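PDB 4O7Y: phosphoribosylaminoimidazole-succinocarboxamide synthase from Pyrococcus horikoshii, which catalyses the ATP-dependent joining of L-aspartate to the carboxylate of phosphoribosyl-aminoimidazole carboxylate, forming SAICAR in de novo purine biosynthesis. Local coordinates for residues Q51-F56 against A189-P194; P87-V92 against D173-F178; V91-V96 against I116-Y121. All coordinates share one frame; numbering follows the deposited sequence. Where two conformers were deposited one is given.

Contact 1 (Q51-F56 against A189-P194)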
loop_
_atom_site.group_PDB
_atom_site.type_symbol
_atom_site.label_atom_id
_atom_site.label_comp_id
_atom_site.label_asym_id
_atom_site.label_seq_id
_atom_site.Cartn_x
_atom_site.Cartn_y
_atom_site.Cartn_z
ATOM N N GLN A 51 22.814 17.766 14.681
ATOM C CA GLN A 51 23.283 17.182 15.930
ATOM C C GLN A 51 22.525 15.911 16.298
ATOM O O GLN A 51 23.128 14.900 16.715
ATOM C CB GLN A 51 23.161 18.199 17.085
ATOM C CG GLN A 51 24.002 19.452 16.922
ATOM C CD GLN A 51 25.459 19.143 16.680
ATOM O OE1 GLN A 51 26.090 18.423 17.454
ATOM N NE2 GLN A 51 25.998 19.671 15.597
ATOM N N LEU A 52 21.206 15.957 16.172
ATOM C CA LEU A 52 20.397 14.800 16.565
ATOM C C LEU A 52 20.593 13.592 15.620
ATOM O O LEU A 52 20.574 12.425 16.066
ATOM C CB LEU A 52 18.924 15.188 16.717
ATOM C CG LEU A 52 18.705 16.111 17.922
ATOM C CD1 LEU A 52 17.348 16.819 17.823
ATOM C CD2 LEU A 52 18.842 15.383 19.260
ATOM N N SER A 53 20.773 13.863 14.329
ATOM C CA SER A 53 21.068 12.811 13.367
ATOM C C SER A 53 22.350 12.102 13.748
ATOM O O SER A 53 22.400 10.884 13.730
ATOM C CB SER A 53 21.170 13.343 11.927
ATOM O OG SER A 53 19.901 13.782 11.461
ATOM N N VAL A 54 23.374 12.873 14.116
ATOM C CA VAL A 54 24.666 12.327 14.530
ATOM C C VAL A 54 24.527 11.452 15.764
ATOM O O VAL A 54 25.049 10.341 15.788
ATOM C CB VAL A 54 25.702 13.457 14.795
ATOM C CG1 VAL A 54 26.959 12.914 15.436
ATOM C CG2 VAL A 54 26.055 14.179 13.509
ATOM N N ILE A 55 23.825 11.945 16.787
ATOM C CA ILE A 55 23.605 11.160 17.992
ATOM C C ILE A 55 22.918 9.818 17.639
ATOM O O ILE A 55 23.356 8.752 18.082
ATOM C CB ILE A 55 22.764 11.939 19.030
ATOM C CG1 ILE A 55 23.575 13.104 19.616
ATOM C CG2 ILE A 55 22.251 11.000 20.119
ATOM C CD1 ILE A 55 22.707 14.187 20.237
ATOM N N PHE A 56 21.843 9.880 16.844
ATOM C CA PHE A 56 21.125 8.678 16.464
ATOM C C PHE A 56 21.988 7.720 15.621
ATOM O O PHE A 56 22.043 6.548 15.943
ATOM C CB PHE A 56 19.791 9.006 15.782
ATOM C CG PHE A 56 18.755 9.599 16.719
ATOM C CD1 PHE A 56 18.470 9.000 17.954
ATOM C CD2 PHE A 56 18.053 10.745 16.361
ATOM C CE1 PHE A 56 17.512 9.546 18.812
ATOM C CE2 PHE A 56 17.072 11.279 17.185
ATOM C CZ PHE A 56 16.809 10.699 18.419
ATOM N N ALA A 189 20.522 5.729 5.377
ATOM C CA ALA A 189 20.957 7.005 4.819
ATOM C C ALA A 189 20.140 8.197 5.343
ATOM O O ALA A 189 19.564 8.125 6.447
ATOM C CB ALA A 189 20.926 6.947 3.295
ATOM N N ASP A 190 20.116 9.274 4.561
ATOM C CA ASP A 190 19.347 10.492 4.866
ATOM C C ASP A 190 19.559 10.926 6.341
ATOM O O ASP A 190 20.730 11.011 6.807
ATOM C CB ASP A 190 17.855 10.287 4.517
ATOM C CG ASP A 190 17.070 11.621 4.402
ATOM O OD1 ASP A 190 16.154 11.826 5.207
ATOM O OD2 ASP A 190 17.358 12.461 3.523
ATOM N N GLU A 191 18.458 11.201 7.068
ATOM C CA GLU A 191 18.561 11.799 8.403
ATOM C C GLU A 191 17.671 11.078 9.416
ATOM O O GLU A 191 16.762 10.335 9.027
ATOM C CB GLU A 191 18.183 13.315 8.375
ATOM C CG GLU A 191 16.677 13.602 8.341
ATOM C CD GLU A 191 16.312 15.085 8.273
ATOM O OE1 GLU A 191 16.381 15.809 9.296
ATOM O OE2 GLU A 191 15.905 15.528 7.191
ATOM N N ILE A 192 17.899 11.348 10.702
ATOM C CA ILE A 192 16.981 10.899 11.767
ATOM C C ILE A 192 16.878 12.086 12.723
ATOM O O ILE A 192 17.807 12.353 13.483
ATOM C CB ILE A 192 17.456 9.609 12.525
ATOM C CG1 ILE A 192 17.681 8.427 11.574
ATOM C CG2 ILE A 192 16.417 9.138 13.548
ATOM C CD1 ILE A 192 18.267 7.203 12.255
ATOM N N SER A 193 15.737 12.776 12.680
ATOM C CA SER A 193 15.554 13.986 13.454
ATOM C C SER A 193 14.093 14.206 13.840
ATOM O O SER A 193 13.189 13.418 13.454
ATOM C CB SER A 193 16.046 15.183 12.636
ATOM O OG SER A 193 15.164 15.419 11.557
ATOM N N PRO A 194 13.829 15.286 14.601
ATOM C CA PRO A 194 12.423 15.596 14.879
ATOM C C PRO A 194 11.636 16.017 13.617
ATOM O O PRO A 194 10.411 16.178 13.677
ATOM C CB PRO A 194 12.518 16.771 15.870
ATOM C CG PRO A 194 13.891 16.656 16.470
ATOM C CD PRO A 194 14.745 16.199 15.322
#
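I192 is the residue of the 189-194 loop most covered by the helix, and it meets S53 with its backbone and F56 with both backbone and side chain. Its amide N donates to S53 OG at 3.2 Å, with an angle of 155° at the hydrogen. The serine hydroxyl is set beside its own backbone N (chi1 -68°), from where it also bonds to N49 O one helical turn earlier, so that OG relays between the helix backbone and the incoming loop.

The carbonyl of I192 turns to the same helix surface. I192 O lies 3.3 Å from S53 CA in a C-H...O contact and also 3.3 Å from F56 CD2, where it meets the ring edge in the plane of the ring. Of these two backbone groups the N-H is bonded to a hydroxyl, while the C=O meets S53 and F56 through C-H groups. I192 CG2, held anti to the backbone N, reaches to 3.6 Å from F56 CD2, and the two side chains meet at a slant.

On one side of this centre, P194 packs against L52: the ring edge carrying CG and CD comes to 3.7 Å from L52 CD1, the side chains crossing at about a right angle. On the other, E191 brings CB to 3.6 Å from S53 OG. Its carboxylate takes a bond from S193 OG to E191 OE1 (2.6 Å), approaching from above the carboxylate plane, while OE2 forms a salt bridge with K13.

The contact is buried and joins the loop between strands 186-188 and 197-201 to helix 45-62 by one hydrogen bond and apolar packing. F56 also touches I231 of helix 220-232 and L160 and L164 of helix 143-165, and P194 reaches Y224, so that three helices meet here.

Contact 2 (P87-V92 against D173-F178). With C5P (cytidine-5'-monophosphate), chain B.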
loop_
_atom_site.group_PDB
_atom_site.type_symbol
_atom_site.label_atom_id
_atom_site.label_comp_id
_atom_site.label_asym_id
_atom_site.label_seq_id
_atom_site.Cartn_x
_atom_site.Cartn_y
_atom_site.Cartn_z
ATOM N N PRO A 87 14.801 4.289 -4.146
ATOM C CA PRO A 87 13.783 5.336 -4.203
ATOM C C PRO A 87 12.609 5.043 -3.251
ATOM O O PRO A 87 11.455 4.977 -3.686
ATOM C CB PRO A 87 13.339 5.288 -5.673
ATOM C CG PRO A 87 13.445 3.841 -6.016
ATOM C CD PRO A 87 14.619 3.286 -5.225
ATOM N N LEU A 88 12.907 4.912 -1.961
ATOM C CA LEU A 88 11.926 4.530 -0.941
ATOM C C LEU A 88 11.962 5.449 0.237
ATOM O O LEU A 88 13.020 5.957 0.637
ATOM C CB LEU A 88 12.208 3.115 -0.398
ATOM C CG LEU A 88 12.156 1.951 -1.416
ATOM C CD1 LEU A 88 12.690 0.662 -0.769
ATOM C CD2 LEU A 88 10.757 1.750 -1.972
ATOM N N GLU A 89 10.787 5.626 0.828
ATOM C CA GLU A 89 10.699 6.117 2.181
ATOM C C GLU A 89 10.087 4.985 2.972
ATOM O O GLU A 89 9.041 4.427 2.586
ATOM C CB GLU A 89 9.873 7.391 2.223
ATOM C CG GLU A 89 10.630 8.524 1.519
ATOM C CD GLU A 89 9.885 9.834 1.540
ATOM O OE1 GLU A 89 10.217 10.733 0.750
ATOM O OE2 GLU A 89 8.958 9.968 2.362
ATOM N N VAL A 90 10.796 4.579 4.023
ATOM C CA VAL A 90 10.419 3.388 4.789
ATOM C C VAL A 90 9.918 3.879 6.130
ATOM O O VAL A 90 10.659 4.508 6.887
ATOM C CB VAL A 90 11.597 2.389 4.947
ATOM C CG1 VAL A 90 11.142 1.153 5.712
ATOM C CG2 VAL A 90 12.154 1.982 3.573
ATOM N N VAL A 91 8.633 3.654 6.400
ATOM C CA VAL A 91 7.998 4.244 7.575
ATOM C C VAL A 91 7.659 3.132 8.589
ATOM O O VAL A 91 7.005 2.148 8.237
ATOM C CB VAL A 91 6.721 5.034 7.183
ATOM C CG1 VAL A 91 5.929 5.483 8.415
ATOM C CG2 VAL A 91 7.060 6.251 6.314
ATOM N N VAL A 92 8.103 3.299 9.827
ATOM C CA VAL A 92 7.821 2.341 10.906
ATOM C C VAL A 92 6.899 3.060 11.891
ATOM O O VAL A 92 7.171 4.194 12.251
ATOM C CB VAL A 92 9.108 1.899 11.637
ATOM C CG1 VAL A 92 8.802 0.836 12.681
ATOM C CG2 VAL A 92 10.130 1.381 10.648
ATOM N N ASP A 173 6.277 7.226 15.483
ATOM C CA ASP A 173 6.567 6.657 14.148
ATOM C C ASP A 173 7.804 7.364 13.603
ATOM O O ASP A 173 8.301 8.287 14.243
ATOM C CB ASP A 173 5.357 6.747 13.182
ATOM C CG ASP A 173 4.866 8.216 12.917
ATOM O OD1 ASP A 173 5.664 9.172 12.879
ATOM O OD2 ASP A 173 3.659 8.415 12.736
ATOM N N PHE A 174 8.326 6.935 12.454
ATOM C CA PHE A 174 9.452 7.639 11.842
ATOM C C PHE A 174 9.695 7.142 10.432
ATOM O O PHE A 174 9.225 6.075 10.041
ATOM C CB PHE A 174 10.754 7.501 12.672
ATOM C CG PHE A 174 11.231 6.082 12.833
ATOM C CD1 PHE A 174 12.255 5.581 12.034
ATOM C CD2 PHE A 174 10.663 5.240 13.788
ATOM C CE1 PHE A 174 12.695 4.270 12.169
ATOM C CE2 PHE A 174 11.113 3.927 13.940
ATOM C CZ PHE A 174 12.132 3.432 13.117
ATOM N N LYS A 175 10.457 7.918 9.682
ATOM C CA LYS A 175 10.759 7.590 8.300
ATOM C C LYS A 175 12.280 7.409 8.150
ATOM O O LYS A 175 13.079 8.232 8.657
ATOM C CB LYS A 175 10.274 8.697 7.364
ATOM C CG LYS A 175 10.497 8.426 5.863
ATOM C CD LYS A 175 11.869 8.926 5.371
ATOM C CE LYS A 175 11.955 10.468 5.323
ATOM N NZ LYS A 175 13.363 10.914 5.019
ATOM N N LEU A 176 12.640 6.360 7.407
ATOM C CA LEU A 176 14.001 6.042 7.040
ATOM C C LEU A 176 14.193 5.985 5.523
ATOM O O LEU A 176 13.236 5.740 4.751
ATOM C CB LEU A 176 14.402 4.659 7.602
ATOM C CG LEU A 176 14.417 4.464 9.123
ATOM C CD1 LEU A 176 14.867 3.030 9.422
ATOM C CD2 LEU A 176 15.312 5.483 9.848
ATOM N N GLU A 177 15.448 6.182 5.107
ATOM C CA GLU A 177 15.843 5.985 3.706
ATOM C C GLU A 177 17.131 5.175 3.654
ATOM O O GLU A 177 17.918 5.144 4.622
ATOM C CB GLU A 177 16.000 7.315 2.971
ATOM C CG GLU A 177 14.756 8.212 3.020
ATOM C CD GLU A 177 14.842 9.405 2.076
ATOM O OE1 GLU A 177 15.685 9.432 1.163
ATOM O OE2 GLU A 177 14.034 10.309 2.228
ATOM N N PHE A 178 17.344 4.492 2.540
ATOM C CA PHE A 178 18.420 3.521 2.451
ATOM C C PHE A 178 19.064 3.635 1.086
ATOM O O PHE A 178 18.420 4.059 0.122
ATOM C CB PHE A 178 17.895 2.078 2.585
ATOM C CG PHE A 178 17.350 1.731 3.948
ATOM C CD1 PHE A 178 18.181 1.142 4.915
ATOM C CD2 PHE A 178 16.005 1.992 4.269
ATOM C CE1 PHE A 178 17.697 0.794 6.168
ATOM C CE2 PHE A 178 15.519 1.666 5.533
ATOM C CZ PHE A 178 16.365 1.068 6.486
HETATM O O3P C5P B . 2.640 9.009 6.800
HETATM P P C5P B . 2.701 10.199 7.763
HETATM O O1P C5P B . 2.561 11.535 7.094
HETATM O O2P C5P B . 1.809 9.995 8.967
HETATM O "O5'" C5P B . 4.163 10.270 8.357
HETATM C "C5'" C5P B . 4.769 9.111 8.993
HETATM C "C4'" C5P B . 6.118 9.480 9.630
HETATM O "O4'" C5P B . 7.090 9.550 8.585
HETATM C "C3'" C5P B . 6.164 10.857 10.322
HETATM O "O3'" C5P B . 7.101 10.808 11.406
HETATM C "C2'" C5P B . 6.698 11.806 9.274
HETATM O "O2'" C5P B . 7.410 12.907 9.865
HETATM C "C1'" C5P B . 7.621 10.885 8.488
HETATM N N1 C5P B . 7.746 11.272 7.075
HETATM C C2 C5P B . 8.934 11.927 6.615
HETATM N N3 C5P B . 9.051 12.282 5.307
HETATM C C4 C5P B . 8.045 12.007 4.444
HETATM C C5 C5P B . 6.862 11.382 4.869
HETATM C C6 C5P B . 6.733 11.010 6.207
HETATM O O2 C5P B . 9.869 12.171 7.404
HETATM N N4 C5P B . 8.167 12.361 3.143
HETATM O O HOH W 1 15.449 4.617 0.439
#
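V90 with L176 and V92 with F174 form the tightly knit part of this antiparallel ladder. V90 N bonds to L176 O and L176 N to V90 O, both at 2.8 Å, and a second reciprocal pair links V92 to F174 at 3.0 Å for each of V92 N to F174 O and F174 N to V92 O. The face carrying V90 and V92 is densely filled. F174, its CG wedged between the backbone N and carbonyl carbon (chi1 61°), lies alongside V92 and brings CE2 to 3.7 Å from V92 CB. F178 turns its ring edge to V90 CG2.

Past V90 the direct ladder gives way: a water lies between the strands, accepting from F178 N and within bonding distance of L88 O (2.8 Å). On the opposite face, with V91 and K175, E89, K175 and D173 line one side of the site of bound cytidine monophosphate. K175 bends at chi2 (-89°) and chi3, which lays CD against E89 CB and carries NZ to a salt bridge with E177 OE2 (2.9 Å); NZ also bridges to D190. This lysine probably eases the closeness of E89 and E177, which run side by side with nearly parallel carboxylates. E89 OE2 approaches the base amino group N4, and D173 OD1 accepts the sugar hydroxyl O3' at 2.6 Å.

Strand 84-93 is flanked on its other edge by strand 111-121. Helix 143-165 covers V92, F174 and F178, while strand 186-188 lies against L176 and F178.

Contact 3 (V91-V96 against I116-Y121). With C5P (cytidine-5'-monophosphate), chain B.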
loop_
_atom_site.group_PDB
_atom_site.type_symbol
_atom_site.label_atom_id
_atom_site.label_comp_id
_atom_site.label_asym_id
_atom_site.label_seq_id
_atom_site.Cartn_x
_atom_site.Cartn_y
_atom_site.Cartn_z
ATOM N N VAL A 91 8.633 3.654 6.400
ATOM C CA VAL A 91 7.998 4.244 7.575
ATOM C C VAL A 91 7.659 3.132 8.589
ATOM O O VAL A 91 7.005 2.148 8.237
ATOM C CB VAL A 91 6.721 5.034 7.183
ATOM C CG1 VAL A 91 5.929 5.483 8.415
ATOM C CG2 VAL A 91 7.060 6.251 6.314
ATOM N N VAL A 92 8.103 3.299 9.827
ATOM C CA VAL A 92 7.821 2.341 10.906
ATOM C C VAL A 92 6.899 3.060 11.891
ATOM O O VAL A 92 7.171 4.194 12.251
ATOM C CB VAL A 92 9.108 1.899 11.637
ATOM C CG1 VAL A 92 8.802 0.836 12.681
ATOM C CG2 VAL A 92 10.130 1.381 10.648
ATOM N N ARG A 93 5.813 2.398 12.301
ATOM C CA ARG A 93 4.800 3.021 13.156
ATOM C C ARG A 93 4.502 2.143 14.390
ATOM O O ARG A 93 4.249 0.947 14.262
ATOM C CB ARG A 93 3.532 3.298 12.331
ATOM C CG ARG A 93 3.827 3.613 10.858
ATOM C CD ARG A 93 2.604 4.030 10.047
ATOM N NE ARG A 93 2.167 5.358 10.439
ATOM C CZ ARG A 93 2.129 6.441 9.665
ATOM N NH1 ARG A 93 2.461 6.408 8.369
ATOM N NH2 ARG A 93 1.709 7.580 10.208
ATOM N N ASN A 94 4.583 2.743 15.579
ATOM C CA ASN A 94 4.273 2.074 16.860
ATOM C C ASN A 94 2.929 2.504 17.434
ATOM O O ASN A 94 2.230 1.700 18.076
ATOM C CB ASN A 94 5.374 2.341 17.879
ATOM C CG ASN A 94 6.734 1.881 17.377
ATOM O OD1 ASN A 94 6.911 0.696 17.026
ATOM N ND2 ASN A 94 7.681 2.808 17.290
ATOM N N VAL A 95 2.565 3.752 17.149
ATOM C CA VAL A 95 1.378 4.394 17.702
ATOM C C VAL A 95 0.641 5.075 16.542
ATOM O O VAL A 95 1.301 5.666 15.681
ATOM C CB VAL A 95 1.823 5.431 18.750
ATOM C CG1 VAL A 95 0.660 6.314 19.189
ATOM C CG2 VAL A 95 2.470 4.721 19.947
ATOM N N VAL A 96 -0.690 4.946 16.477
ATOM C CA VAL A 96 -1.477 5.563 15.393
ATOM C C VAL A 96 -1.386 7.106 15.408
ATOM O O VAL A 96 -1.608 7.795 16.446
ATOM C CB VAL A 96 -2.957 5.062 15.362
ATOM C CG1 VAL A 96 -3.760 5.777 14.311
ATOM C CG2 VAL A 96 -3.009 3.568 15.063
ATOM N N ILE A 116 3.958 -1.488 12.509
ATOM C CA ILE A 116 3.642 -1.484 11.073
ATOM C C ILE A 116 4.828 -0.920 10.256
ATOM O O ILE A 116 5.402 0.087 10.632
ATOM C CB ILE A 116 2.383 -0.615 10.845
ATOM C CG1 ILE A 116 1.185 -1.323 11.505
ATOM C CG2 ILE A 116 2.169 -0.334 9.356
ATOM C CD1 ILE A 116 -0.181 -0.715 11.217
ATOM N N VAL A 117 5.211 -1.562 9.156
ATOM C CA VAL A 117 6.241 -0.979 8.267
ATOM C C VAL A 117 5.494 -0.623 6.982
ATOM O O VAL A 117 4.723 -1.462 6.457
ATOM C CB VAL A 117 7.367 -1.975 7.921
ATOM C CG1 VAL A 117 8.437 -1.313 7.063
ATOM C CG2 VAL A 117 7.984 -2.581 9.193
ATOM N N GLU A 118 5.676 0.601 6.487
ATOM C CA GLU A 118 5.052 1.002 5.226
ATOM C C GLU A 118 6.129 1.448 4.250
ATOM O O GLU A 118 7.095 2.121 4.646
ATOM C CB GLU A 118 4.041 2.140 5.411
ATOM C CG GLU A 118 2.873 1.842 6.349
ATOM C CD GLU A 118 2.018 3.075 6.652
ATOM O OE1 GLU A 118 2.514 4.213 6.521
ATOM O OE2 GLU A 118 0.841 2.912 7.039
ATOM N N LEU A 119 5.974 1.041 2.984
ATOM C CA LEU A 119 6.882 1.467 1.909
ATOM C C LEU A 119 6.195 2.517 1.069
ATOM O O LEU A 119 5.052 2.299 0.674
ATOM C CB LEU A 119 7.240 0.289 1.004
ATOM C CG LEU A 119 7.801 -0.911 1.791
ATOM C CD1 LEU A 119 7.915 -2.159 0.920
ATOM C CD2 LEU A 119 9.148 -0.529 2.419
ATOM N N TYR A 120 6.912 3.617 0.789
ATOM C CA TYR A 120 6.426 4.717 -0.055
ATOM C C TYR A 120 7.419 4.895 -1.205
ATOM O O TYR A 120 8.620 4.901 -1.000
ATOM C CB TYR A 120 6.279 6.039 0.711
ATOM C CG TYR A 120 5.159 5.990 1.714
ATOM C CD1 TYR A 120 3.871 6.398 1.372
ATOM C CD2 TYR A 120 5.385 5.484 2.995
ATOM C CE1 TYR A 120 2.815 6.304 2.286
ATOM C CE2 TYR A 120 4.351 5.409 3.923
ATOM C CZ TYR A 120 3.068 5.824 3.561
ATOM O OH TYR A 120 2.043 5.722 4.485
ATOM N N TYR A 121 6.896 4.991 -2.410
ATOM C CA TYR A 121 7.726 5.193 -3.568
ATOM C C TYR A 121 8.096 6.692 -3.653
ATOM O O TYR A 121 7.224 7.548 -3.790
ATOM C CB TYR A 121 6.983 4.701 -4.806
ATOM C CG TYR A 121 7.644 5.035 -6.131
ATOM C CD1 TYR A 121 9.045 5.089 -6.261
ATOM C CD2 TYR A 121 6.866 5.278 -7.254
ATOM C CE1 TYR A 121 9.644 5.382 -7.478
ATOM C CE2 TYR A 121 7.454 5.580 -8.469
ATOM C CZ TYR A 121 8.836 5.640 -8.570
ATOM O OH TYR A 121 9.390 5.948 -9.772
HETATM O O3P C5P B . 2.640 9.009 6.800
HETATM P P C5P B . 2.701 10.199 7.763
HETATM O O1P C5P B . 2.561 11.535 7.094
HETATM O O2P C5P B . 1.809 9.995 8.967
HETATM O "O5'" C5P B . 4.163 10.270 8.357
HETATM C "C5'" C5P B . 4.769 9.111 8.993
HETATM C "C4'" C5P B . 6.118 9.480 9.630
HETATM O "O4'" C5P B . 7.090 9.550 8.585
HETATM C "C3'" C5P B . 6.164 10.857 10.322
HETATM O "O3'" C5P B . 7.101 10.808 11.406
HETATM C "C2'" C5P B . 6.698 11.806 9.274
HETATM O "O2'" C5P B . 7.410 12.907 9.865
HETATM C "C1'" C5P B . 7.621 10.885 8.488
HETATM N N1 C5P B . 7.746 11.272 7.075
HETATM C C2 C5P B . 8.934 11.927 6.615
HETATM N N3 C5P B . 9.051 12.282 5.307
HETATM C C4 C5P B . 8.045 12.007 4.444
HETATM C C5 C5P B . 6.862 11.382 4.869
HETATM C C6 C5P B . 6.733 11.010 6.207
HETATM O O2 C5P B . 9.869 12.171 7.404
HETATM N N4 C5P B . 8.167 12.361 3.143
#
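V91 and R93 pair with E118 and I116 in an antiparallel beta ladder, the inner strand 84-93 joined to strand 111-121 of the main sheet.

Four backbone bonds hold it: V91 N to E118 O at 2.8 Å, E118 N to V91 O at 2.7 Å, and the reciprocal R93-I116 pair. V92 faces V117 between them as a non-hydrogen-bonded pair. N132 of the second subunit bonds to V117 O through its side-chain ND2.

In apolar packing, V91 CG2 comes obliquely to 3.7 Å from Y120 CE2.

The charged contacts lie on the face shared by V91, R93, E118 and Y120. In the conformer described, one of two deposited, the bend of R93 at chi3 (71°) turns the guanidinium edge to the nucleotide phosphate, NH2 to O2P at 2.7 Å and NH1 to O3P at 3.0 Å, both nearly straight. Cytidine monophosphate shares its ribose 5-phosphate with the substrate, so this probably marks the substrate's phosphate pocket.

In the same conformer a salt bridge runs from R93 NH1 to E118 OE1 (2.9 Å), the guanidinium and carboxylate planes standing 59° apart. Y120 OH also donates to E118 OE1, at 2.6 Å, and the two donors reach that oxygen from opposite faces of the carboxylate plane.

Contacts 2 and 3 are adjacent ladders of one antiparallel sheet, their centres 8 Å apart: both use strand 84-93, with 169-180 on one edge and 111-121 on the other. Both reach the bound nucleotide, contact 2 at sugar and base and contact 3 at the phosphate, so the three strands form one side of its site, which S99, R198 and R214 complete. Contact 1 lies 13 Å from contact 2 and 18 Å from contact 3, centre to centre. It touches contact 2 through the D190-K175 salt bridge and a probable backbone bond from A189 N to E177 O. Segments 51-56 and 189-194 close a loop holding the other segments and most strands of the sheet; strand 197-201 follows.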